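Local coordinates for protein periplasmic sensor hybrid histidine kinase (Anaeromyxobacter dehalogenans, PDB 4K0D) that forms the zinc-binding periplasmic sensor domain of a membrane-bound hybrid kinase, which probably transfers phosphate from ATP to a protein histidine, at residues A22-V33 with A55-F66; A9-R19 with Q134-I145. All coordinates share one frame; numbering follows the deposited sequence.

Contact 1: A22-V33 with A55-F66; sequences AAASLESAVLHV and ALRRLEGAAARF. With ZN (zinc ion), chain C.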
loop_
_atom_site.group_PDB
_atom_site.type_symbol
_atom_site.label_atom_id
_atom_site.label_comp_id
_atom_site.label_asym_id
_atom_site.label_seq_id
_atom_site.Cartn_x
_atom_site.Cartn_y
_atom_site.Cartn_z
ATOM N N ALA B 22 -5.044 1.776 2.346
ATOM C CA ALA B 22 -5.883 2.929 2.569
ATOM C C ALA B 22 -5.082 4.251 2.479
ATOM O O ALA B 22 -5.603 5.287 2.095
ATOM C CB ALA B 22 -6.582 2.810 3.932
ATOM N N ALA B 23 -3.806 4.182 2.825
ATOM C CA ALA B 23 -2.895 5.271 2.677
ATOM C C ALA B 23 -2.621 5.544 1.178
ATOM O O ALA B 23 -2.719 6.698 0.723
ATOM C CB ALA B 23 -1.588 4.972 3.411
ATOM N N ALA B 24 -2.289 4.497 0.422
ATOM C CA ALA B 24 -2.039 4.681 -1.016
ATOM C C ALA B 24 -3.282 5.205 -1.692
ATOM O O ALA B 24 -3.220 6.062 -2.590
ATOM C CB ALA B 24 -1.602 3.386 -1.671
ATOM N N SER B 25 -4.422 4.679 -1.282
ATOM C CA SER B 25 -5.676 5.029 -1.919
ATOM C C SER B 25 -6.047 6.487 -1.684
ATOM O O SER B 25 -6.617 7.128 -2.570
ATOM C CB SER B 25 -6.789 4.159 -1.372
ATOM O OG SER B 25 -7.194 3.283 -2.390
ATOM N N LEU B 26 -5.705 7.014 -0.506
ATOM C CA LEU B 26 -5.972 8.402 -0.214
ATOM C C LEU B 26 -4.990 9.270 -1.037
ATOM O O LEU B 26 -5.393 10.224 -1.688
ATOM C CB LEU B 26 -5.822 8.670 1.279
ATOM C CG LEU B 26 -5.918 10.136 1.766
ATOM C CD1 LEU B 26 -7.278 10.871 1.348
ATOM C CD2 LEU B 26 -5.827 10.150 3.302
ATOM N N GLU B 27 -3.708 8.909 -0.998
ATOM C CA GLU B 27 -2.700 9.483 -1.906
ATOM C C GLU B 27 -3.276 9.613 -3.340
ATOM O O GLU B 27 -3.259 10.689 -3.926
ATOM C CB GLU B 27 -1.379 8.664 -1.881
ATOM C CG GLU B 27 -0.444 8.988 -0.666
ATOM C CD GLU B 27 0.652 7.923 -0.318
ATOM O OE1 GLU B 27 0.909 6.994 -1.112
ATOM O OE2 GLU B 27 1.254 8.019 0.792
ATOM N N SER B 28 -3.769 8.514 -3.891
ATOM C CA SER B 28 -4.380 8.486 -5.252
ATOM C C SER B 28 -5.653 9.394 -5.412
ATOM O O SER B 28 -5.798 10.160 -6.407
ATOM C CB SER B 28 -4.664 7.040 -5.610
ATOM O OG SER B 28 -4.733 6.815 -6.992
ATOM N N ALA B 29 -6.520 9.421 -4.412
ATOM C CA ALA B 29 -7.758 10.221 -4.507
ATOM C C ALA B 29 -7.353 11.703 -4.568
ATOM O O ALA B 29 -7.995 12.549 -5.178
ATOM C CB ALA B 29 -8.679 9.932 -3.275
ATOM N N VAL B 30 -6.285 12.041 -3.878
ATOM C CA VAL B 30 -5.860 13.404 -3.815
ATOM C C VAL B 30 -5.282 13.790 -5.169
ATOM O O VAL B 30 -5.661 14.834 -5.725
ATOM C CB VAL B 30 -4.824 13.640 -2.667
ATOM C CG1 VAL B 30 -4.118 14.960 -2.819
ATOM C CG2 VAL B 30 -5.526 13.591 -1.374
ATOM N N LEU B 31 -4.428 12.929 -5.731
ATOM C CA LEU B 31 -3.923 13.171 -7.079
ATOM C C LEU B 31 -5.078 13.332 -8.026
ATOM O O LEU B 31 -5.064 14.201 -8.880
ATOM C CB LEU B 31 -3.090 12.013 -7.587
ATOM C CG LEU B 31 -1.681 12.029 -6.990
ATOM C CD1 LEU B 31 -0.924 10.744 -7.216
ATOM C CD2 LEU B 31 -0.891 13.194 -7.572
ATOM N N HIS B 32 -6.066 12.467 -7.883
ATOM C CA HIS B 32 -7.122 12.341 -8.869
ATOM C C HIS B 32 -7.971 13.616 -8.806
ATOM O O HIS B 32 -8.381 14.126 -9.829
ATOM C CB HIS B 32 -7.949 11.054 -8.727
ATOM C CG HIS B 32 -8.964 10.863 -9.834
ATOM N ND1 HIS B 32 -8.630 10.390 -11.070
ATOM C CD2 HIS B 32 -10.295 11.117 -9.874
ATOM C CE1 HIS B 32 -9.693 10.386 -11.864
ATOM N NE2 HIS B 32 -10.726 10.812 -11.158
ATOM N N VAL B 33 -8.190 14.168 -7.624
ATOM C CA VAL B 33 -8.920 15.424 -7.553
ATOM C C VAL B 33 -8.085 16.526 -8.252
ATOM O O VAL B 33 -8.625 17.368 -8.922
ATOM C CB VAL B 33 -9.229 15.864 -6.112
ATOM C CG1 VAL B 33 -9.584 17.327 -6.102
ATOM C CG2 VAL B 33 -10.409 14.977 -5.430
ATOM N N ALA B 55 -14.472 12.665 -8.519
ATOM C CA ALA B 55 -13.187 12.584 -7.802
ATOM C C ALA B 55 -13.368 13.060 -6.399
ATOM O O ALA B 55 -12.753 12.563 -5.490
ATOM C CB ALA B 55 -12.075 13.442 -8.515
ATOM N N LEU B 56 -14.253 14.011 -6.201
ATOM C CA LEU B 56 -14.435 14.556 -4.881
ATOM C C LEU B 56 -15.087 13.499 -3.967
ATOM O O LEU B 56 -14.696 13.352 -2.840
ATOM C CB LEU B 56 -15.320 15.802 -4.949
ATOM C CG LEU B 56 -14.705 17.067 -5.568
ATOM C CD1 LEU B 56 -15.759 18.162 -5.681
ATOM C CD2 LEU B 56 -13.473 17.551 -4.772
ATOM N N ARG B 57 -16.104 12.808 -4.460
ATOM C CA ARG B 57 -16.768 11.734 -3.700
ATOM C C ARG B 57 -15.802 10.597 -3.395
ATOM O O ARG B 57 -15.811 10.051 -2.290
ATOM C CB ARG B 57 -17.993 11.175 -4.462
ATOM C CG ARG B 57 -19.103 12.236 -4.658
ATOM N N ARG B 58 -14.972 10.253 -4.367
ATOM C CA ARG B 58 -13.918 9.304 -4.138
ATOM C C ARG B 58 -12.934 9.745 -3.018
ATOM O O ARG B 58 -12.562 8.951 -2.165
ATOM C CB ARG B 58 -13.192 9.075 -5.420
ATOM C CG ARG B 58 -12.000 8.224 -5.242
ATOM C CD ARG B 58 -11.388 7.977 -6.602
ATOM N NE ARG B 58 -10.050 7.439 -6.495
ATOM C CZ ARG B 58 -9.200 7.336 -7.509
ATOM N NH1 ARG B 58 -9.570 7.697 -8.726
ATOM N NH2 ARG B 58 -7.968 6.874 -7.293
ATOM N N LEU B 59 -12.535 11.007 -3.007
ATOM C CA LEU B 59 -11.660 11.483 -1.971
ATOM C C LEU B 59 -12.360 11.416 -0.630
ATOM O O LEU B 59 -11.751 11.046 0.354
ATOM C CB LEU B 59 -11.203 12.906 -2.230
ATOM C CG LEU B 59 -10.341 13.551 -1.158
ATOM C CD1 LEU B 59 -9.071 12.739 -0.823
ATOM C CD2 LEU B 59 -9.972 14.986 -1.629
ATOM N N GLU B 60 -13.612 11.813 -0.548
ATOM C CA GLU B 60 -14.257 11.721 0.754
ATOM C C GLU B 60 -14.278 10.236 1.251
ATOM O O GLU B 60 -14.060 9.973 2.426
ATOM C CB GLU B 60 -15.683 12.287 0.688
ATOM C CG GLU B 60 -15.733 13.763 0.601
ATOM C CD GLU B 60 -16.900 14.306 -0.299
ATOM O OE1 GLU B 60 -17.797 13.556 -0.710
ATOM O OE2 GLU B 60 -16.889 15.510 -0.614
ATOM N N GLY B 61 -14.505 9.292 0.347
ATOM C CA GLY B 61 -14.510 7.860 0.699
ATOM C C GLY B 61 -13.129 7.375 1.110
ATOM O O GLY B 61 -12.993 6.630 2.063
ATOM N N ALA B 62 -12.084 7.781 0.403
ATOM C CA ALA B 62 -10.727 7.363 0.763
ATOM C C ALA B 62 -10.326 7.936 2.115
ATOM O O ALA B 62 -9.586 7.298 2.888
ATOM C CB ALA B 62 -9.718 7.811 -0.282
ATOM N N ALA B 63 -10.742 9.161 2.393
ATOM C CA ALA B 63 -10.369 9.736 3.668
ATOM C C ALA B 63 -11.047 8.953 4.764
ATOM O O ALA B 63 -10.412 8.656 5.794
ATOM C CB ALA B 63 -10.755 11.216 3.742
ATOM N N ALA B 64 -12.304 8.560 4.526
ATOM C CA ALA B 64 -13.084 7.886 5.552
ATOM C C ALA B 64 -12.473 6.513 5.809
ATOM O O ALA B 64 -12.268 6.154 6.973
ATOM C CB ALA B 64 -14.573 7.805 5.172
ATOM N N ARG B 65 -12.086 5.773 4.760
ATOM C CA ARG B 65 -11.415 4.478 4.988
ATOM C C ARG B 65 -10.127 4.651 5.763
ATOM O O ARG B 65 -9.793 3.836 6.598
ATOM C CB ARG B 65 -11.104 3.764 3.686
ATOM C CG ARG B 65 -12.368 3.310 2.928
ATOM C CD ARG B 65 -12.007 2.896 1.494
ATOM N NE ARG B 65 -10.887 1.926 1.417
ATOM C CZ ARG B 65 -9.756 2.127 0.733
ATOM N NH1 ARG B 65 -9.606 3.262 0.068
ATOM N NH2 ARG B 65 -8.788 1.188 0.689
ATOM N N PHE B 66 -9.370 5.694 5.461
ATOM C CA PHE B 66 -8.114 5.888 6.130
ATOM C C PHE B 66 -8.288 6.300 7.573
ATOM O O PHE B 66 -7.546 5.845 8.430
ATOM C CB PHE B 66 -7.308 6.952 5.423
ATOM C CG PHE B 66 -5.978 7.226 6.058
ATOM C CD1 PHE B 66 -4.932 6.348 5.870
ATOM C CD2 PHE B 66 -5.761 8.404 6.765
ATOM C CE1 PHE B 66 -3.678 6.636 6.414
ATOM C CE2 PHE B 66 -4.539 8.705 7.293
ATOM C CZ PHE B 66 -3.500 7.822 7.133
HETATM ZN ZN ZN C . -6.822 9.640 -11.641
HETATM O O HOH W 1 -8.214 5.240 1.802
HETATM O O HOH W 2 -8.480 6.152 -4.348
HETATM O O HOH W 3 -10.296 11.131 -6.168
#
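Ala22 O lies against the Phe66 ring and takes two bonds, one from Leu26 N at 3.1 Å and one from a water that donates at 2.6 Å. The same water donates to Ala62 O at 2.7 Å, bridging the two backbones. These are neighbouring antiparallel helices of the sensor's helical bundle, their segment axes 8.6 Å apart with N-to-C directions at 158°. A second water joins Ala29 O to Ala55 O, and a third links Ser25 O to Arg58 NE. With CG anti to the backbone N (chi1 174°) and the chain extended to NE, Arg58 reaches across to helix 22-33 and sets NH1 over one face of the His32 ring, 3.4 Å from His32 CG; the two planes are 28° apart. His32 ND1 binds zinc at 2.0 Å, and Asp10 and Glu14 of the second subunit share the metal. Arg58 NH2 makes a salt bridge to OE1 of that same Glu14, whose OE2 binds the zinc. A leucine in place of Arg58 would probably leave OE1 of Glu14 of the second subunit without its charged partner and the His32 ring without this cover. Between the helices, packing is knobs-into-holes: Leu59 sits among Leu26, Ala29, Val30 and Val33, and Leu26 among Leu59, Ala62, Ala63 and Phe66. Leu26 CD1 presses tightly on Leu59 CD1 at 3.4 Å, while its other methyl, CD2, rests 3.9 Å from Phe66 CD2.

Contact 2: A9-R19 with Q134-I145; sequences ADAQLELIGPR and QQAHDAGASHTI. With ZN (zinc ion), chain I; ZN (zinc ion), chain K; ZN (zinc ion), chain J.
Arg19 and Asp138 meet from opposite directions in a salt bridge, with Arg19 NH2 2.9 Å from Asp138 OD1. The same NH2 sends a weak but nearly straight bond to Asp138 OD2, 3.5 Å long at 165°, and OD2 lies in plane at the guanidinium edge. Gln134 NE2 stands over one guanidinium face, 3.2 Å from Arg19 NE; both are donors, so they do not bond. The amide instead spends an N-H on Asp138 OD1 at 2.8 Å, reaching the syn side 34° out of the carboxylate plane. OD1 thus faces two donors, while a water donates to OD2 and to Ile16 O and accepts from Arg19 NE. This is where the short first helix runs antiparallel to the last: helix 7-13 breaks in a type I turn from Leu13 to Ile16, and helix 16-42 then runs on into the bundle. At the start of the turn, Leu13 and Ile145 reach toward each other tip to tip, CG to CD1 at 3.9 Å. Leu13 CD2 touches Ser142 OG at 3.3 Å, and this hydroxyl bonds back to Asp138 O, fixing its rotation. A bend at chi3 (43°) turns the Arg19 guanidinium so that NH1 can bond Pro70 O, while Gln134 OE1 takes Ser72 N. Asp10 OD1 (2.0 Å) and Glu14 OE2 (1.9 Å) bind a zinc ion together with His32 of the second subunit.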
loop_
_atom_site.group_PDB
_atom_site.type_symbol
_atom_site.label_atom_id
_atom_site.label_comp_id
_atom_site.label_asym_id
_atom_site.label_seq_id
_atom_site.Cartn_x
_atom_site.Cartn_y
_atom_site.Cartn_z
ATOM N N ALA B 9 -1.857 -11.713 17.858
ATOM C CA ALA B 9 -0.706 -11.223 17.108
ATOM C C ALA B 9 -1.021 -11.249 15.618
ATOM O O ALA B 9 -0.513 -10.443 14.895
ATOM C CB ALA B 9 0.523 -12.063 17.398
ATOM N N ASP B 10 -1.833 -12.207 15.177
ATOM C CA ASP B 10 -2.219 -12.241 13.793
ATOM C C ASP B 10 -3.078 -11.032 13.519
ATOM O O ASP B 10 -2.979 -10.427 12.477
ATOM C CB ASP B 10 -3.012 -13.466 13.425
ATOM C CG ASP B 10 -3.173 -13.587 11.940
ATOM O OD1 ASP B 10 -2.299 -13.054 11.232
ATOM O OD2 ASP B 10 -4.179 -14.142 11.463
ATOM N N ALA B 11 -3.917 -10.683 14.478
ATOM C CA ALA B 11 -4.878 -9.636 14.276
ATOM C C ALA B 11 -4.127 -8.306 14.141
ATOM O O ALA B 11 -4.431 -7.414 13.301
ATOM C CB ALA B 11 -5.816 -9.642 15.460
ATOM N N GLN B 12 -3.127 -8.156 14.987
ATOM C CA GLN B 12 -2.275 -7.002 14.897
ATOM C C GLN B 12 -1.581 -6.953 13.508
ATOM O O GLN B 12 -1.662 -5.917 12.815
ATOM C CB GLN B 12 -1.266 -6.979 16.073
ATOM C CG GLN B 12 -0.620 -5.641 16.274
ATOM C CD GLN B 12 0.528 -5.679 17.284
ATOM O OE1 GLN B 12 0.554 -6.510 18.198
ATOM N NE2 GLN B 12 1.496 -4.791 17.093
ATOM N N LEU B 13 -0.908 -8.032 13.101
ATOM C CA LEU B 13 -0.123 -8.027 11.874
ATOM C C LEU B 13 -0.991 -7.894 10.625
ATOM O O LEU B 13 -0.523 -7.404 9.580
ATOM C CB LEU B 13 0.712 -9.286 11.776
ATOM C CG LEU B 13 1.904 -9.328 12.736
ATOM C CD1 LEU B 13 2.831 -10.448 12.407
ATOM C CD2 LEU B 13 2.674 -8.010 12.680
ATOM N N GLU B 14 -2.251 -8.326 10.715
ATOM C CA GLU B 14 -3.130 -8.350 9.526
ATOM C C GLU B 14 -3.662 -6.959 9.214
ATOM O O GLU B 14 -4.332 -6.739 8.212
ATOM C CB GLU B 14 -4.315 -9.351 9.722
ATOM C CG GLU B 14 -3.916 -10.837 9.699
ATOM C CD GLU B 14 -3.458 -11.343 8.326
ATOM O OE1 GLU B 14 -3.709 -10.683 7.315
ATOM O OE2 GLU B 14 -2.812 -12.398 8.246
ATOM N N LEU B 15 -3.415 -6.019 10.105
ATOM C CA LEU B 15 -3.736 -4.648 9.829
ATOM C C LEU B 15 -2.753 -3.995 8.843
ATOM O O LEU B 15 -3.063 -2.984 8.230
ATOM C CB LEU B 15 -3.795 -3.841 11.110
ATOM C CG LEU B 15 -4.974 -4.121 12.036
ATOM C CD1 LEU B 15 -4.695 -3.464 13.362
ATOM C CD2 LEU B 15 -6.245 -3.581 11.451
ATOM N N ILE B 16 -1.578 -4.569 8.671
ATOM C CA ILE B 16 -0.564 -3.922 7.827
ATOM C C ILE B 16 -1.084 -3.638 6.438
ATOM O O ILE B 16 -1.028 -2.528 5.978
ATOM C CB ILE B 16 0.698 -4.782 7.733
ATOM C CG1 ILE B 16 1.511 -4.586 9.025
ATOM C CG2 ILE B 16 1.497 -4.463 6.424
ATOM C CD1 ILE B 16 2.551 -5.672 9.326
ATOM N N GLY B 17 -1.626 -4.645 5.786
ATOM C CA GLY B 17 -1.992 -4.545 4.394
ATOM C C GLY B 17 -3.073 -3.514 4.151
ATOM O O GLY B 17 -2.919 -2.640 3.332
ATOM N N PRO B 18 -4.191 -3.627 4.852
ATOM C CA PRO B 18 -5.298 -2.680 4.677
ATOM C C PRO B 18 -4.907 -1.261 4.995
ATOM O O PRO B 18 -5.367 -0.326 4.309
ATOM C CB PRO B 18 -6.323 -3.154 5.688
ATOM C CG PRO B 18 -6.003 -4.612 5.870
ATOM C CD PRO B 18 -4.571 -4.810 5.644
ATOM N N ARG B 19 -4.070 -1.077 6.005
ATOM C CA ARG B 19 -3.682 0.275 6.377
ATOM C C ARG B 19 -2.837 0.850 5.268
ATOM O O ARG B 19 -3.003 2.021 4.857
ATOM C CB ARG B 19 -2.923 0.277 7.694
ATOM C CG ARG B 19 -2.484 1.659 8.176
ATOM C CD ARG B 19 -1.972 1.645 9.630
ATOM N NE ARG B 19 -1.096 0.489 9.897
ATOM C CZ ARG B 19 -1.258 -0.386 10.909
ATOM N NH1 ARG B 19 -2.262 -0.278 11.789
ATOM N NH2 ARG B 19 -0.392 -1.385 11.051
ATOM N N GLN B 134 4.944 4.509 9.614
ATOM C CA GLN B 134 4.093 3.339 9.942
ATOM C C GLN B 134 4.760 2.062 9.491
ATOM O O GLN B 134 4.690 1.009 10.154
ATOM C CB GLN B 134 2.737 3.482 9.224
ATOM C CG GLN B 134 1.696 2.399 9.630
ATOM C CD GLN B 134 1.296 2.442 11.092
ATOM O OE1 GLN B 134 0.866 3.475 11.614
ATOM N NE2 GLN B 134 1.388 1.279 11.760
ATOM N N GLN B 135 5.431 2.141 8.358
ATOM C CA GLN B 135 6.173 1.012 7.868
ATOM C C GLN B 135 7.292 0.606 8.860
ATOM O O GLN B 135 7.459 -0.581 9.217
ATOM C CB GLN B 135 6.773 1.382 6.523
ATOM C CG GLN B 135 7.706 0.328 6.047
ATOM C CD GLN B 135 8.172 0.530 4.647
ATOM O OE1 GLN B 135 7.459 0.230 3.663
ATOM N NE2 GLN B 135 9.395 1.032 4.525
ATOM N N ALA B 136 8.019 1.599 9.360
ATOM C CA ALA B 136 9.111 1.316 10.296
ATOM C C ALA B 136 8.502 0.720 11.526
ATOM O O ALA B 136 9.027 -0.259 12.068
ATOM C CB ALA B 136 9.884 2.577 10.612
ATOM N N HIS B 137 7.352 1.228 11.957
ATOM C CA HIS B 137 6.734 0.672 13.150
ATOM C C HIS B 137 6.217 -0.755 12.909
ATOM O O HIS B 137 6.428 -1.621 13.723
ATOM C CB HIS B 137 5.643 1.585 13.681
ATOM C CG HIS B 137 4.744 0.941 14.700
ATOM N ND1 HIS B 137 4.753 1.282 16.037
ATOM C CD2 HIS B 137 3.756 0.027 14.560
ATOM C CE1 HIS B 137 3.824 0.597 16.678
ATOM N NE2 HIS B 137 3.203 -0.174 15.803
ATOM N N ASP B 138 5.599 -1.012 11.771
ATOM C CA ASP B 138 5.134 -2.344 11.467
ATOM C C ASP B 138 6.279 -3.327 11.311
ATOM O O ASP B 138 6.150 -4.492 11.684
ATOM C CB ASP B 138 4.328 -2.383 10.190
ATOM C CG ASP B 138 3.028 -1.588 10.287
ATOM O OD1 ASP B 138 2.521 -1.279 11.392
ATOM O OD2 ASP B 138 2.527 -1.278 9.214
ATOM N N ALA B 139 7.388 -2.885 10.751
ATOM C CA ALA B 139 8.525 -3.769 10.593
ATOM C C ALA B 139 9.098 -4.184 11.994
ATOM O O ALA B 139 9.463 -5.349 12.231
ATOM C CB ALA B 139 9.594 -3.081 9.754
ATOM N N GLY B 140 9.132 -3.241 12.927
ATOM C CA GLY B 140 9.596 -3.537 14.281
ATOM C C GLY B 140 8.593 -4.426 15.028
ATOM O O GLY B 140 8.977 -5.279 15.831
ATOM N N ALA B 141 7.296 -4.250 14.794
ATOM C CA ALA B 141 6.338 -5.051 15.540
ATOM C C ALA B 141 6.363 -6.475 14.999
ATOM O O ALA B 141 6.351 -7.436 15.741
ATOM C CB ALA B 141 4.962 -4.460 15.447
ATOM N N SER B 142 6.389 -6.611 13.686
ATOM C CA SER B 142 6.521 -7.923 13.080
ATOM C C SER B 142 7.739 -8.655 13.589
ATOM O O SER B 142 7.667 -9.841 13.935
ATOM C CB SER B 142 6.652 -7.781 11.591
ATOM O OG SER B 142 5.464 -7.210 11.157
ATOM N N HIS B 143 8.869 -7.963 13.595
ATOM C CA HIS B 143 10.092 -8.606 14.001
ATOM C C HIS B 143 9.940 -9.176 15.390
ATOM O O HIS B 143 10.321 -10.322 15.645
ATOM C CB HIS B 143 11.273 -7.657 13.991
ATOM C CG HIS B 143 12.552 -8.347 14.326
ATOM N ND1 HIS B 143 13.278 -9.049 13.392
ATOM C CD2 HIS B 143 13.199 -8.503 15.510
ATOM C CE1 HIS B 143 14.348 -9.577 13.974
ATOM N NE2 HIS B 143 14.321 -9.253 15.252
ATOM N N THR B 144 9.394 -8.359 16.285
ATOM C CA THR B 144 9.292 -8.696 17.689
ATOM C C THR B 144 8.333 -9.851 17.815
ATOM O O THR B 144 8.566 -10.810 18.535
ATOM C CB THR B 144 8.742 -7.509 18.471
ATOM O OG1 THR B 144 9.757 -6.506 18.577
ATOM C CG2 THR B 144 8.292 -7.925 19.862
ATOM N N ILE B 145 7.232 -9.776 17.074
ATOM C CA ILE B 145 6.274 -10.853 17.156
ATOM C C ILE B 145 6.883 -12.160 16.683
ATOM O O ILE B 145 6.573 -13.207 17.223
ATOM C CB ILE B 145 4.981 -10.562 16.367
ATOM C CG1 ILE B 145 4.071 -9.687 17.224
ATOM C CG2 ILE B 145 4.266 -11.876 16.041
ATOM C CD1 ILE B 145 3.047 -8.964 16.401
HETATM ZN ZN ZN I . -1.529 -13.262 9.411
HETATM ZN ZN ZN K . 6.213 2.564 16.831
HETATM ZN ZN ZN J . 13.345 -8.438 11.280
HETATM O O HOH W 4 1.392 -1.988 16.638
HETATM O O HOH W 5 0.572 -0.331 7.464
#

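From the N terminus, the chain lays down 9-19, the first half of contact 2, which spans helix 7-13 and the start of helix 16-42, and passes almost at once into 22-33, the first half of contact 1, further along that second helix. Contact 1 closes early, after 21 residues, when helix 46-68 returns alongside. Contact 2 waits 114 residues, until the end of helix 117-145 comes back, so contact 1 lies wholly within the span it encloses. The centres are 23 Å apart: one joins two helices near the centre of the folded chain, the other ties its two terminal regions. The dimer connects them, since zinc links Asp10 and Glu14 of contact 2 to His32 of contact 1 in the partner subunit.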